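Local coordinates for extracellular solute-binding protein, family 5 (Chelativorans sp., PDB 6WM6), which binds EDTA and other aminopolycarboxylates in the periplasm, probably delivering them to an ABC transporter for uptake, at residues G219-M223 against N555-W559; S319-L323 against I383-Y389; R324-L328 against D520-F525. All coordinates share one frame. Residues are numbered along the deposited sequence.

In the fold
The chain first lays down 219-223, which leads into edge strand 222-228 of a four-stranded mixed sheet. This is one half of contact 1. Later, on the opposite side of the chain's centre, 319-323 leads into helix 321-330 and meets 383-389 in contact 2. The next turn, 324-328, meets 520-525 in contact 3. The segments alternate, so these two loops cross. The centres of contacts 2 and 3 are about 11 Å apart. They join the helix to helix 377-386 and to the junction of helix 504-521 with strand 524-537. Finally 555-559 returns to 219-223. Contact 1 therefore encloses both others in sequence, although its centre lies about 56 Å from that of contact 2 and about 45 Å from that of contact 3.

Contact 1 (G219-M223 against N555-W559); sequences GGPYM and NTAEW. With EDO (1,2-ethanediol), chain G.
Residues 556-558, part of a 3-10 turn near the C-terminus, pack against the start of edge strand 222-228. Gly-219 to Pro-221 form the loop before the strand. Tyr-222 and Met-223 are extended. The closest CA atoms are those of Pro-221 and Ala-557, 5.5 Å apart. Pro-221 CB touches Ala-557 CB at 3.8 Å, and its CG lies 3.8 Å from Thr-556 OG1. No direct hydrogen bond joins the segments. In the family-5 solute-binding fold, this brings the end of the chain back to the sheet that holds strands 49-54 and 222-228 at its edges. Tyr-222, rotamer m, presents its ring edge to Thr-556, with CE2 3.7 Å from O. A water is hydrogen-bonded to Tyr-222 OH (2.6 Å) and bridges it to Thr-556 O (2.7 Å) and Trp-559 O (2.6 Å). Tyr-222 OH is also hydrogen-bonded to Leu-249 N. An ethanediol, probably from the crystallisation liquor, accepts at O1 from Thr-556 OG1 (2.8 Å) and N (3.1 Å), and at O2 from Ala-557 N (2.9 Å).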
loop_
_atom_site.group_PDB
_atom_site.type_symbol
_atom_site.label_atom_id
_atom_site.label_comp_id
_atom_site.label_asym_id
_atom_site.label_seq_id
_atom_site.Cartn_x
_atom_site.Cartn_y
_atom_site.Cartn_z
ATOM N N GLY A 219 7.184 21.975 1.493
ATOM C CA GLY A 219 8.119 21.938 0.386
ATOM C C GLY A 219 7.440 21.564 -0.915
ATOM O O GLY A 219 8.094 21.101 -1.866
ATOM N N GLY A 220 6.114 21.733 -0.951
ATOM C CA GLY A 220 5.301 21.334 -2.086
ATOM C C GLY A 220 4.415 22.456 -2.574
ATOM O O GLY A 220 4.550 23.615 -2.158
ATOM N N PRO A 221 3.448 22.128 -3.430
ATOM C CA PRO A 221 2.623 23.177 -4.054
ATOM C C PRO A 221 1.627 23.819 -3.110
ATOM O O PRO A 221 1.213 24.953 -3.373
ATOM C CB PRO A 221 1.922 22.432 -5.213
ATOM C CG PRO A 221 1.943 20.986 -4.782
ATOM C CD PRO A 221 3.272 20.818 -4.090
ATOM N N TYR A 222 1.246 23.128 -2.037
ATOM C CA TYR A 222 0.240 23.607 -1.096
ATOM C C TYR A 222 0.806 23.608 0.324
ATOM O O TYR A 222 1.847 22.998 0.591
ATOM C CB TYR A 222 -1.041 22.741 -1.190
ATOM C CG TYR A 222 -1.812 22.976 -2.486
ATOM C CD1 TYR A 222 -2.676 24.037 -2.614
ATOM C CD2 TYR A 222 -1.654 22.128 -3.565
ATOM C CE1 TYR A 222 -3.354 24.274 -3.779
ATOM C CE2 TYR A 222 -2.344 22.340 -4.746
ATOM C CZ TYR A 222 -3.186 23.422 -4.844
ATOM O OH TYR A 222 -3.873 23.692 -6.018
ATOM N N MET A 223 0.122 24.307 1.219
ATOM C CA MET A 223 0.487 24.330 2.629
ATOM C C MET A 223 -0.783 24.433 3.451
ATOM O O MET A 223 -1.785 24.948 2.973
ATOM C CB MET A 223 1.449 25.489 2.914
ATOM C CG MET A 223 0.845 26.880 2.763
ATOM S SD MET A 223 2.118 28.167 2.719
ATOM C CE MET A 223 3.051 27.847 4.203
ATOM N N ASN A 555 0.023 14.097 -7.659
ATOM C CA ASN A 555 0.282 15.198 -8.603
ATOM C C ASN A 555 -0.619 16.408 -8.350
ATOM O O ASN A 555 -1.092 17.049 -9.294
ATOM C CB ASN A 555 0.130 14.738 -10.051
ATOM C CG ASN A 555 -1.300 14.492 -10.416
ATOM O OD1 ASN A 555 -2.100 14.116 -9.555
ATOM N ND2 ASN A 555 -1.645 14.680 -11.683
ATOM N N THR A 556 -0.857 16.773 -7.088
ATOM C CA THR A 556 -1.785 17.859 -6.795
ATOM C C THR A 556 -1.353 19.199 -7.382
ATOM O O THR A 556 -2.216 20.059 -7.599
ATOM C CB THR A 556 -2.085 18.054 -5.298
ATOM O OG1 THR A 556 -0.911 18.498 -4.586
ATOM C CG2 THR A 556 -2.674 16.794 -4.669
ATOM N N ALA A 557 -0.062 19.404 -7.663
ATOM C CA ALA A 557 0.335 20.640 -8.330
ATOM C C ALA A 557 -0.407 20.844 -9.638
ATOM O O ALA A 557 -0.530 21.994 -10.094
ATOM C CB ALA A 557 1.834 20.650 -8.616
ATOM N N GLU A 558 -0.878 19.764 -10.264
ATOM C CA GLU A 558 -1.502 19.831 -11.570
ATOM C C GLU A 558 -3.022 19.914 -11.509
ATOM O O GLU A 558 -3.645 20.199 -12.533
ATOM C CB GLU A 558 -1.082 18.628 -12.408
ATOM C CG GLU A 558 0.436 18.584 -12.679
ATOM C CD GLU A 558 1.002 17.219 -13.045
ATOM O OE1 GLU A 558 0.251 16.269 -13.379
ATOM O OE2 GLU A 558 2.250 17.075 -12.992
ATOM N N TRP A 559 -3.625 19.669 -10.360
ATOM C CA TRP A 559 -5.079 19.648 -10.256
ATOM C C TRP A 559 -5.654 21.042 -10.450
ATOM O O TRP A 559 -5.141 22.034 -9.923
ATOM C CB TRP A 559 -5.505 19.189 -8.871
ATOM C CG TRP A 559 -5.252 17.747 -8.520
ATOM C CD1 TRP A 559 -4.580 16.814 -9.271
ATOM C CD2 TRP A 559 -5.675 17.086 -7.337
ATOM N NE1 TRP A 559 -4.559 15.618 -8.607
ATOM C CE2 TRP A 559 -5.217 15.754 -7.411
ATOM C CE3 TRP A 559 -6.384 17.491 -6.208
ATOM C CZ2 TRP A 559 -5.454 14.833 -6.404
ATOM C CZ3 TRP A 559 -6.635 16.579 -5.209
ATOM C CH2 TRP A 559 -6.172 15.251 -5.313
HETATM C C1 EDO G . 2.202 16.181 -4.918
HETATM O O1 EDO G . 0.824 16.287 -4.566
HETATM C C2 EDO G . 2.701 17.480 -5.560
HETATM O O2 EDO G . 2.156 17.682 -6.897
HETATM O O HOH W 1 -3.155 22.541 -8.285
#

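Contact 2 (S319-L323 against I383-Y389); sequences SDIAL and ILSEAGY
The capped start of helix 321-330 packs against the end of helix 377-386, which closes in a Schellman motif. Asp-320 is the N-cap. Its chi1 is t and its chi2 near 0°. Asp-320 OD1 accepts from Ala-322 N at 3.0 Å. In the other segment, Ile-383 to Ser-385 are helical. Gly-388 then takes a positive phi of 100°, where a CB would jam against the preceding carbonyl. Tyr-389 N hydrogen-bonds back to Leu-384 O at 3.0 Å, and Gly-388 N to Ser-385 O at 3.0 Å. Ala-322 and Leu-384 have the nearest CA atoms, 6.3 Å apart. The small Ala-322 side chain points toward the partner, and its CB meets Ala-387 CB at 3.5 Å. Ile-383, rotamer mt, sets CG2 3.4 Å from Ala-322 O. Leu-323 (tp) and Leu-384 (mt) meet with CD1 of the first 3.8 Å from CD2 of the second. Leu-396, in strand 395-397, touches Leu-384 and Tyr-389. After the Schellman turn, Tyr-389 takes chi1 m and chi2 77°, so its ring runs back to the N-cap. Tyr-389 OH lies 3.8 Å from Leu-323 CB and donates to Asp-320 OD2 at 2.6 Å.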
loop_
_atom_site.group_PDB
_atom_site.type_symbol
_atom_site.label_atom_id
_atom_site.label_comp_id
_atom_site.label_asym_id
_atom_site.label_seq_id
_atom_site.Cartn_x
_atom_site.Cartn_y
_atom_site.Cartn_z
ATOM N N SER A 319 -1.734 -25.634 12.020
ATOM C CA SER A 319 -0.308 -25.953 12.153
ATOM C C SER A 319 0.085 -27.219 11.398
ATOM O O SER A 319 1.278 -27.448 11.192
ATOM C CB SER A 319 0.086 -26.038 13.629
ATOM O OG SER A 319 -0.565 -27.111 14.256
ATOM N N ASP A 320 -0.871 -28.031 10.954
ATOM C CA ASP A 320 -0.588 -29.202 10.135
ATOM C C ASP A 320 -0.658 -28.810 8.661
ATOM O O ASP A 320 -1.723 -28.419 8.155
ATOM C CB ASP A 320 -1.581 -30.317 10.443
ATOM C CG ASP A 320 -1.286 -31.601 9.667
ATOM O OD1 ASP A 320 -0.357 -31.650 8.828
ATOM O OD2 ASP A 320 -1.998 -32.612 9.903
ATOM N N ILE A 321 0.479 -28.893 7.981
ATOM C CA ILE A 321 0.533 -28.500 6.574
ATOM C C ILE A 321 -0.448 -29.290 5.720
ATOM O O ILE A 321 -0.924 -28.788 4.695
ATOM C CB ILE A 321 1.995 -28.602 6.072
ATOM C CG1 ILE A 321 2.154 -27.915 4.717
ATOM C CG2 ILE A 321 2.467 -30.066 6.029
ATOM C CD1 ILE A 321 3.604 -27.730 4.322
ATOM N N ALA A 322 -0.757 -30.535 6.088
ATOM C CA ALA A 322 -1.713 -31.299 5.290
ATOM C C ALA A 322 -3.098 -30.667 5.329
ATOM O O ALA A 322 -3.808 -30.648 4.316
ATOM C CB ALA A 322 -1.763 -32.748 5.779
ATOM N N LEU A 323 -3.517 -30.174 6.492
ATOM C CA LEU A 323 -4.820 -29.519 6.578
ATOM C C LEU A 323 -4.808 -28.220 5.781
ATOM O O LEU A 323 -5.782 -27.904 5.084
ATOM C CB LEU A 323 -5.230 -29.293 8.037
ATOM C CG LEU A 323 -6.605 -28.671 8.231
ATOM C CD1 LEU A 323 -7.697 -29.546 7.633
ATOM C CD2 LEU A 323 -6.895 -28.422 9.720
ATOM N N ILE A 383 -5.573 -35.721 0.265
ATOM C CA ILE A 383 -4.521 -35.128 1.086
ATOM C C ILE A 383 -4.787 -35.413 2.556
ATOM O O ILE A 383 -3.880 -35.774 3.317
ATOM C CB ILE A 383 -4.426 -33.611 0.806
ATOM C CG1 ILE A 383 -3.925 -33.382 -0.630
ATOM C CG2 ILE A 383 -3.511 -32.941 1.801
ATOM C CD1 ILE A 383 -4.104 -31.948 -1.120
ATOM N N LEU A 384 -6.034 -35.235 2.984
ATOM C CA LEU A 384 -6.369 -35.484 4.381
ATOM C C LEU A 384 -6.209 -36.957 4.742
ATOM O O LEU A 384 -5.640 -37.279 5.784
ATOM C CB LEU A 384 -7.809 -35.038 4.640
ATOM C CG LEU A 384 -7.978 -33.514 4.585
ATOM C CD1 LEU A 384 -9.446 -33.151 4.656
ATOM C CD2 LEU A 384 -7.194 -32.834 5.696
ATOM N N SER A 385 -6.737 -37.856 3.903
ATOM C CA SER A 385 -6.633 -39.283 4.186
ATOM C C SER A 385 -5.176 -39.709 4.281
ATOM O O SER A 385 -4.804 -40.478 5.180
ATOM C CB SER A 385 -7.355 -40.059 3.093
ATOM O OG SER A 385 -7.218 -41.463 3.312
ATOM N N GLU A 386 -4.329 -39.197 3.389
ATOM C CA GLU A 386 -2.920 -39.582 3.385
ATOM C C GLU A 386 -2.169 -39.057 4.594
ATOM O O GLU A 386 -1.069 -39.541 4.887
ATOM C CB GLU A 386 -2.269 -39.123 2.076
ATOM C CG GLU A 386 -2.780 -39.925 0.887
ATOM C CD GLU A 386 -2.632 -39.196 -0.441
ATOM O OE1 GLU A 386 -1.822 -38.253 -0.534
ATOM O OE2 GLU A 386 -3.339 -39.581 -1.393
ATOM N N ALA A 387 -2.722 -38.072 5.306
ATOM C CA ALA A 387 -2.144 -37.599 6.555
ATOM C C ALA A 387 -2.783 -38.211 7.785
ATOM O O ALA A 387 -2.382 -37.876 8.899
ATOM C CB ALA A 387 -2.266 -36.061 6.605
ATOM N N GLY A 388 -3.757 -39.098 7.616
ATOM C CA GLY A 388 -4.344 -39.809 8.733
ATOM C C GLY A 388 -5.662 -39.276 9.238
ATOM O O GLY A 388 -6.205 -39.823 10.205
ATOM N N TYR A 389 -6.196 -38.222 8.626
ATOM C CA TYR A 389 -7.506 -37.734 9.025
ATOM C C TYR A 389 -8.592 -38.666 8.495
ATOM O O TYR A 389 -8.401 -39.408 7.520
ATOM C CB TYR A 389 -7.750 -36.337 8.424
ATOM C CG TYR A 389 -6.868 -35.229 8.960
ATOM C CD1 TYR A 389 -5.549 -35.087 8.550
ATOM C CD2 TYR A 389 -7.354 -34.315 9.878
ATOM C CE1 TYR A 389 -4.741 -34.094 9.045
ATOM C CE2 TYR A 389 -6.550 -33.307 10.386
ATOM C CZ TYR A 389 -5.254 -33.190 9.953
ATOM O OH TYR A 389 -4.457 -32.185 10.458
#

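Contact 3 (R324-L328 against D520-F525)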
loop_
_atom_site.group_PDB
_atom_site.type_symbol
_atom_site.label_atom_id
_atom_site.label_comp_id
_atom_site.label_asym_id
_atom_site.label_seq_id
_atom_site.Cartn_x
_atom_site.Cartn_y
_atom_site.Cartn_z
ATOM N N ARG A 324 -3.698 -27.473 5.845
ATOM C CA ARG A 324 -3.580 -26.252 5.045
ATOM C C ARG A 324 -3.733 -26.562 3.569
ATOM O O ARG A 324 -4.534 -25.920 2.859
ATOM C CB ARG A 324 -2.241 -25.561 5.290
ATOM C CG ARG A 324 -2.069 -25.100 6.726
ATOM C CD ARG A 324 -0.967 -24.048 6.883
ATOM N NE ARG A 324 0.392 -24.401 6.460
ATOM C CZ ARG A 324 1.289 -25.007 7.238
ATOM N NH1 ARG A 324 0.961 -25.399 8.461
ATOM N NH2 ARG A 324 2.512 -25.205 6.781
ATOM N N LYS A 325 -2.977 -27.549 3.076
ATOM C CA LYS A 325 -3.031 -27.862 1.655
ATOM C C LYS A 325 -4.396 -28.384 1.243
ATOM O O LYS A 325 -4.883 -28.065 0.149
ATOM C CB LYS A 325 -1.920 -28.839 1.279
ATOM C CG LYS A 325 -0.550 -28.201 1.390
ATOM C CD LYS A 325 0.589 -29.096 0.958
ATOM C CE LYS A 325 1.874 -28.287 1.016
ATOM N NZ LYS A 325 3.077 -29.017 0.548
ATOM N N ALA A 326 -5.048 -29.164 2.103
ATOM C CA ALA A 326 -6.369 -29.667 1.762
ATOM C C ALA A 326 -7.376 -28.534 1.659
ATOM O O ALA A 326 -8.161 -28.468 0.699
ATOM C CB ALA A 326 -6.829 -30.689 2.802
ATOM N N VAL A 327 -7.352 -27.611 2.618
ATOM C CA VAL A 327 -8.252 -26.456 2.564
ATOM C C VAL A 327 -8.018 -25.651 1.298
ATOM O O VAL A 327 -8.971 -25.278 0.591
ATOM C CB VAL A 327 -8.105 -25.609 3.843
ATOM C CG1 VAL A 327 -8.676 -24.197 3.658
ATOM C CG2 VAL A 327 -8.755 -26.340 5.016
ATOM N N LEU A 328 -6.755 -25.370 0.986
ATOM C CA LEU A 328 -6.480 -24.540 -0.188
ATOM C C LEU A 328 -6.877 -25.242 -1.479
ATOM O O LEU A 328 -7.326 -24.585 -2.427
ATOM C CB LEU A 328 -5.016 -24.129 -0.239
ATOM C CG LEU A 328 -4.511 -23.267 0.927
ATOM C CD1 LEU A 328 -3.120 -22.757 0.618
ATOM C CD2 LEU A 328 -5.484 -22.160 1.224
ATOM N N ASP A 520 4.772 -23.563 -1.398
ATOM C CA ASP A 520 4.874 -24.921 -0.894
ATOM C C ASP A 520 4.383 -25.009 0.552
ATOM O O ASP A 520 3.800 -26.022 0.966
ATOM C CB ASP A 520 6.334 -25.406 -0.934
ATOM C CG ASP A 520 6.849 -25.685 -2.329
ATOM O OD1 ASP A 520 6.058 -25.828 -3.285
ATOM O OD2 ASP A 520 8.101 -25.774 -2.445
ATOM N N TYR A 521 4.639 -23.962 1.362
ATOM C CA TYR A 521 4.332 -23.998 2.790
ATOM C C TYR A 521 2.846 -23.794 3.066
ATOM O O TYR A 521 2.373 -24.160 4.146
ATOM C CB TYR A 521 5.170 -22.914 3.484
ATOM C CG TYR A 521 5.165 -22.930 4.982
ATOM C CD1 TYR A 521 5.754 -23.977 5.685
ATOM C CD2 TYR A 521 4.589 -21.896 5.708
ATOM C CE1 TYR A 521 5.747 -23.994 7.094
ATOM C CE2 TYR A 521 4.590 -21.902 7.088
ATOM C CZ TYR A 521 5.163 -22.934 7.766
ATOM O OH TYR A 521 5.143 -22.933 9.156
ATOM N N ALA A 522 2.110 -23.195 2.126
ATOM C CA ALA A 522 0.653 -23.124 2.173
ATOM C C ALA A 522 0.120 -22.391 3.401
ATOM O O ALA A 522 -0.914 -22.759 3.962
ATOM C CB ALA A 522 0.025 -24.517 2.050
ATOM N N ALA A 523 0.808 -21.331 3.825
ATOM C CA ALA A 523 0.332 -20.466 4.897
ATOM C C ALA A 523 -0.274 -19.157 4.396
ATOM O O ALA A 523 -0.812 -18.377 5.201
ATOM C CB ALA A 523 1.456 -20.174 5.906
ATOM N N LEU A 524 -0.221 -18.903 3.099
ATOM C CA LEU A 524 -0.740 -17.649 2.536
ATOM C C LEU A 524 -1.292 -17.939 1.145
ATOM O O LEU A 524 -0.558 -18.384 0.246
ATOM C CB LEU A 524 0.349 -16.577 2.506
ATOM C CG LEU A 524 -0.089 -15.182 2.082
ATOM C CD1 LEU A 524 -1.110 -14.623 3.032
ATOM C CD2 LEU A 524 1.148 -14.274 2.031
ATOM N N PHE A 525 -2.591 -17.715 0.983
ATOM C CA PHE A 525 -3.318 -18.000 -0.260
ATOM C C PHE A 525 -3.729 -16.696 -0.917
ATOM O O PHE A 525 -4.590 -15.991 -0.382
ATOM C CB PHE A 525 -4.555 -18.829 0.108
ATOM C CG PHE A 525 -5.457 -19.189 -1.053
ATOM C CD1 PHE A 525 -5.148 -20.229 -1.914
ATOM C CD2 PHE A 525 -6.664 -18.536 -1.231
ATOM C CE1 PHE A 525 -6.006 -20.593 -2.933
ATOM C CE2 PHE A 525 -7.509 -18.876 -2.280
ATOM C CZ PHE A 525 -7.185 -19.915 -3.127
#
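Segment 324-328 lies within helix 321-330, a little over one turn, with Leu-328 N hydrogen-bonded to Arg-324 O at 3.0 Å. Segment 520-525 ends a helix and begins a strand. The break is at Ala-522, which has a positive phi (61°). Ala-522 CA lies 6.0 Å from that of Arg-324, and the CA atoms of Leu-328 and Phe-525 are 7.3 Å apart. Arg-324 donates to two carbonyls at the helix-to-strand junction. Arg-324 NH2 and NE donate to Tyr-521 O at 2.8 and 3.1 Å, and NE makes a weak hydrogen bond to Ala-522 O at 3.3 Å. The guanidinium also lies over the face of the Tyr-521 ring, a cation-pi contact with Arg-324 CZ 4.5 Å from the centroid. Its NH1 hydrogen-bonds to Met-318 O. The Ala-522 side chain points toward the helix. Ala-522 CB meets Lys-325 CG at 3.8 Å and Leu-328 CD1 at 3.9 Å. Leu-328 CD2 also touches Phe-525 CB at 3.6 Å, and Met-309 and Leu-311 of strand 305-311 adjoin this leucine. Asp-520 faces away, with OD1 in a salt bridge to Arg-370. Here helix 321-330 packs on a sheet in which strands 305-311 and 524-537 pair antiparallel, as in the alpha/beta lobes of periplasmic binding proteins.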